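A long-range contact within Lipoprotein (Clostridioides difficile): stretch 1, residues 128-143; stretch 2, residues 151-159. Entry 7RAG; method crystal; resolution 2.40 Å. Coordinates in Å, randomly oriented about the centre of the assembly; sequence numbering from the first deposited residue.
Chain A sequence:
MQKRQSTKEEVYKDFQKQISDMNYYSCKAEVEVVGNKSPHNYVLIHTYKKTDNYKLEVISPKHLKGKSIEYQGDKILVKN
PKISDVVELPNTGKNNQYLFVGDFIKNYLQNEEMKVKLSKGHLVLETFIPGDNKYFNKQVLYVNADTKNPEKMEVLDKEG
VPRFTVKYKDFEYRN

Stretch 1 (128-143) FIPGDNKYFNKQVLYV
Stretch 2, residues 151-159: EKMEVLDKE

The contact is an antiparallel pairing of two neighbouring strands, 138-143 and 151-156, whose axes run at 172° and approach to 4.6 Å, extended by the loop before the first strand, which bonds to Leu-156 and Lys-158. The backbones are extended (phi -95 to -147°, psi 119 to 150° from Lys-138 to Val-143 and from Lys-152 to Leu-156; Glu-151 is at -103/-46), and the hydrogen bonds fix the register: Lys-138 opposite Leu-156 (N to O 3.2 Å, O to N 2.9 Å), Val-140 opposite Glu-154 (N to O 2.8 Å, O to N 2.7 Å) and Tyr-142 opposite Lys-152 (N to O 2.6 Å, O to N 3.2 Å). Tyr-142 O also accepts from Glu-151 N at 2.6 Å. Between them lie the non-hydrogen-bonded pairs Gln-139/Val-155 and Leu-141/Met-153, where Met-153 CA comes within 3.1 Å of Val-140 O.

Side chains alternate. On one face, Val-155 (t), buried, has a compact apolar side chain, its CG1 lying 3.8 Å from Phe-136 CD1 and 3.9 Å from Ile-129 CD1; Leu-141 (t, p) sets CD1 4.0 Å from CB of selenomethionine Met-153. On the other, Tyr-142 (m) offers its ring face to the long Lys-152 (t, t, p, t), whose NZ stands 4.9 Å from the ring centroid, a cation-pi contact, and forms a salt bridge with Glu-154 OE2 at 3.3 Å.

Beyond the strands, Asn-137 N bonds Leu-156 O at 2.9 Å, and Lys-158 N bonds Lys-134 O at 2.8 Å.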

# COMPACT_ATOMS: atom_id res chain seq x y z
N PHE A 128 -30.59 9.48 -6.12
CA PHE A 128 -30.32 9.02 -7.48
C PHE A 128 -28.84 8.76 -7.63
O PHE A 128 -28.01 9.45 -7.03
CB PHE A 128 -30.76 10.05 -8.53
CG PHE A 128 -32.22 9.99 -8.85
CD1 PHE A 128 -32.75 8.88 -9.51
CD2 PHE A 128 -33.07 11.03 -8.50
CE1 PHE A 128 -34.10 8.82 -9.81
CE2 PHE A 128 -34.42 10.97 -8.79
CZ PHE A 128 -34.94 9.86 -9.44
N ILE A 129 -28.49 7.75 -8.42
CA ILE A 129 -27.10 7.40 -8.66
C ILE A 129 -26.66 8.08 -9.95
O ILE A 129 -27.21 7.77 -11.02
CB ILE A 129 -26.90 5.88 -8.73
CG1 ILE A 129 -27.60 5.22 -7.55
CG2 ILE A 129 -25.42 5.56 -8.70
CD1 ILE A 129 -27.36 3.74 -7.46
N PRO A 130 -25.71 9.01 -9.90
CA PRO A 130 -25.35 9.76 -11.10
C PRO A 130 -24.61 8.88 -12.08
O PRO A 130 -23.88 7.95 -11.71
CB PRO A 130 -24.43 10.88 -10.57
CG PRO A 130 -24.47 10.76 -9.04
CD PRO A 130 -24.83 9.33 -8.77
N GLY A 131 -24.80 9.19 -13.36
CA GLY A 131 -24.33 8.37 -14.45
C GLY A 131 -25.44 7.77 -15.28
O GLY A 131 -25.16 7.22 -16.35
N ASP A 132 -26.68 7.87 -14.80
CA ASP A 132 -27.87 7.35 -15.48
C ASP A 132 -27.62 5.97 -16.09
O ASP A 132 -27.99 5.69 -17.23
CB ASP A 132 -28.38 8.33 -16.53
N ASN A 133 -26.96 5.09 -15.31
CA ASN A 133 -26.88 3.67 -15.63
C ASN A 133 -28.27 3.07 -15.52
O ASN A 133 -28.98 3.28 -14.52
CB ASN A 133 -25.88 2.96 -14.70
CG ASN A 133 -25.65 1.48 -15.05
OD1 ASN A 133 -26.59 0.72 -15.27
ND2 ASN A 133 -24.39 1.06 -15.07
N LYS A 134 -28.69 2.34 -16.55
CA LYS A 134 -29.98 1.66 -16.53
C LYS A 134 -30.13 0.79 -15.28
O LYS A 134 -31.23 0.70 -14.71
CB LYS A 134 -30.12 0.84 -17.82
CG LYS A 134 -31.21 -0.23 -17.88
CD LYS A 134 -30.92 -1.12 -19.09
CE LYS A 134 -32.12 -1.96 -19.53
NZ LYS A 134 -31.86 -2.56 -20.90
N TYR A 135 -29.04 0.18 -14.82
CA TYR A 135 -29.07 -0.82 -13.77
C TYR A 135 -28.83 -0.27 -12.38
O TYR A 135 -29.33 -0.85 -11.40
CB TYR A 135 -28.04 -1.91 -14.07
CG TYR A 135 -28.35 -2.66 -15.33
CD1 TYR A 135 -29.38 -3.60 -15.35
CD2 TYR A 135 -27.64 -2.43 -16.49
CE1 TYR A 135 -29.68 -4.29 -16.49
CE2 TYR A 135 -27.92 -3.12 -17.63
CZ TYR A 135 -28.95 -4.05 -17.63
OH TYR A 135 -29.27 -4.76 -18.77
N PHE A 136 -28.04 0.79 -12.25
CA PHE A 136 -27.75 1.42 -10.96
C PHE A 136 -28.40 2.80 -10.98
O PHE A 136 -27.73 3.82 -11.16
CB PHE A 136 -26.21 1.54 -10.71
CG PHE A 136 -25.48 0.22 -10.66
CD1 PHE A 136 -25.09 -0.32 -9.44
CD2 PHE A 136 -25.19 -0.48 -11.82
CE1 PHE A 136 -24.41 -1.52 -9.40
CE2 PHE A 136 -24.52 -1.68 -11.78
CZ PHE A 136 -24.12 -2.20 -10.58
N ASN A 137 -29.70 2.85 -10.72
CA ASN A 137 -30.44 4.09 -10.91
C ASN A 137 -30.65 4.86 -9.61
O ASN A 137 -30.35 6.05 -9.54
CB ASN A 137 -31.78 3.81 -11.58
CG ASN A 137 -32.31 5.01 -12.30
OD1 ASN A 137 -31.66 5.53 -13.21
ND2 ASN A 137 -33.48 5.47 -11.88
N LYS A 138 -31.18 4.21 -8.59
CA LYS A 138 -31.51 4.89 -7.35
C LYS A 138 -31.07 4.00 -6.20
O LYS A 138 -31.16 2.77 -6.28
CB LYS A 138 -33.03 5.21 -7.26
N GLN A 139 -30.56 4.63 -5.15
CA GLN A 139 -30.04 3.97 -3.96
C GLN A 139 -30.99 4.28 -2.80
O GLN A 139 -31.20 5.45 -2.47
CB GLN A 139 -28.62 4.47 -3.67
CG GLN A 139 -27.74 3.50 -2.91
CD GLN A 139 -26.46 4.17 -2.46
OE1 GLN A 139 -26.29 5.38 -2.61
NE2 GLN A 139 -25.54 3.39 -1.91
N VAL A 140 -31.57 3.24 -2.20
CA VAL A 140 -32.52 3.41 -1.11
C VAL A 140 -32.00 2.70 0.13
O VAL A 140 -31.74 1.49 0.10
CB VAL A 140 -33.92 2.89 -1.47
CG1 VAL A 140 -34.90 3.26 -0.35
CG2 VAL A 140 -34.37 3.48 -2.78
N LEU A 141 -31.90 3.44 1.23
CA LEU A 141 -31.44 2.93 2.51
C LEU A 141 -32.57 2.97 3.52
O LEU A 141 -33.21 4.02 3.70
CB LEU A 141 -30.25 3.74 3.02
CG LEU A 141 -29.64 3.31 4.35
CD1 LEU A 141 -28.82 2.03 4.24
CD2 LEU A 141 -28.81 4.46 4.91
N TYR A 142 -32.80 1.85 4.19
CA TYR A 142 -33.76 1.75 5.29
C TYR A 142 -32.98 1.77 6.59
O TYR A 142 -32.12 0.90 6.81
CB TYR A 142 -34.60 0.48 5.19
CG TYR A 142 -35.42 0.44 3.93
CD1 TYR A 142 -36.76 0.82 3.94
CD2 TYR A 142 -34.86 0.06 2.71
CE1 TYR A 142 -37.51 0.81 2.79
CE2 TYR A 142 -35.61 0.04 1.56
CZ TYR A 142 -36.93 0.41 1.60
OH TYR A 142 -37.66 0.40 0.44
N VAL A 143 -33.27 2.74 7.44
CA VAL A 143 -32.63 2.89 8.74
C VAL A 143 -33.66 2.60 9.82
O VAL A 143 -34.82 3.03 9.72
CB VAL A 143 -32.04 4.30 8.91
CG1 VAL A 143 -31.27 4.40 10.22
CG2 VAL A 143 -31.15 4.65 7.73
N GLU A 151 -30.85 -0.88 8.23
CA GLU A 151 -31.40 -2.23 8.15
C GLU A 151 -31.25 -2.83 6.76
O GLU A 151 -30.83 -3.98 6.62
CB GLU A 151 -32.87 -2.24 8.56
CG GLU A 151 -33.12 -1.73 9.98
CD GLU A 151 -34.23 -2.48 10.72
OE1 GLU A 151 -35.24 -2.86 10.08
OE2 GLU A 151 -34.09 -2.71 11.94
N LYS A 152 -31.57 -2.06 5.73
CA LYS A 152 -31.63 -2.59 4.38
C LYS A 152 -31.22 -1.51 3.38
O LYS A 152 -31.43 -0.32 3.61
CB LYS A 152 -33.03 -3.10 4.05
CG LYS A 152 -33.10 -3.89 2.77
CD LYS A 152 -34.44 -4.59 2.61
CE LYS A 152 -35.56 -3.61 2.30
NZ LYS A 152 -36.78 -4.32 1.79
N MSE A 153 -30.65 -1.96 2.27
CA MSE A 153 -30.35 -1.05 1.19
C MSE A 153 -30.67 -1.69 -0.15
O MSE A 153 -30.36 -2.86 -0.34
CB MSE A 153 -28.90 -0.62 1.22
CG MSE A 153 -28.66 0.48 0.20
SE MSE A 153 -26.82 0.66 -0.40
CE MSE A 153 -26.14 1.81 1.08
N GLU A 154 -31.28 -0.94 -1.06
CA GLU A 154 -31.63 -1.44 -2.38
C GLU A 154 -31.07 -0.53 -3.46
O GLU A 154 -31.27 0.69 -3.42
CB GLU A 154 -33.15 -1.57 -2.54
CG GLU A 154 -33.81 -2.51 -1.54
CD GLU A 154 -35.33 -2.55 -1.67
OE1 GLU A 154 -35.93 -1.53 -2.08
OE2 GLU A 154 -35.93 -3.61 -1.37
N VAL A 155 -30.38 -1.12 -4.43
CA VAL A 155 -30.06 -0.45 -5.69
C VAL A 155 -31.15 -0.85 -6.69
O VAL A 155 -31.35 -2.03 -6.97
CB VAL A 155 -28.65 -0.80 -6.17
CG1 VAL A 155 -28.28 -0.04 -7.45
CG2 VAL A 155 -27.63 -0.52 -5.08
N LEU A 156 -31.89 0.13 -7.18
CA LEU A 156 -33.00 -0.10 -8.09
C LEU A 156 -32.58 0.27 -9.50
O LEU A 156 -31.86 1.25 -9.70
CB LEU A 156 -34.23 0.71 -7.69
CG LEU A 156 -34.70 0.63 -6.23
CD1 LEU A 156 -35.68 1.76 -5.99
CD2 LEU A 156 -35.35 -0.71 -5.87
N ASP A 157 -33.00 -0.54 -10.48
CA ASP A 157 -32.75 -0.18 -11.87
C ASP A 157 -33.72 0.93 -12.29
O ASP A 157 -34.49 1.45 -11.48
CB ASP A 157 -32.81 -1.41 -12.78
CG ASP A 157 -34.18 -2.07 -12.81
OD1 ASP A 157 -35.20 -1.43 -12.49
OD2 ASP A 157 -34.23 -3.26 -13.19
N LYS A 158 -33.68 1.30 -13.56
CA LYS A 158 -34.55 2.39 -14.00
C LYS A 158 -36.02 2.02 -13.93
O LYS A 158 -36.87 2.92 -13.91
CB LYS A 158 -34.18 2.82 -15.42
CG LYS A 158 -34.50 4.28 -15.72
CD LYS A 158 -34.17 4.62 -17.16
CE LYS A 158 -32.83 4.00 -17.57
NZ LYS A 158 -31.66 4.56 -16.80
N GLU A 159 -36.36 0.73 -13.89
CA GLU A 159 -37.74 0.28 -13.76
C GLU A 159 -38.15 0.05 -12.31
O GLU A 159 -39.23 -0.51 -12.07
CB GLU A 159 -37.97 -1.01 -14.55
CG GLU A 159 -37.08 -1.18 -15.76
CD GLU A 159 -37.39 -0.18 -16.84
OE1 GLU A 159 -38.58 -0.07 -17.22
OE2 GLU A 159 -36.45 0.50 -17.30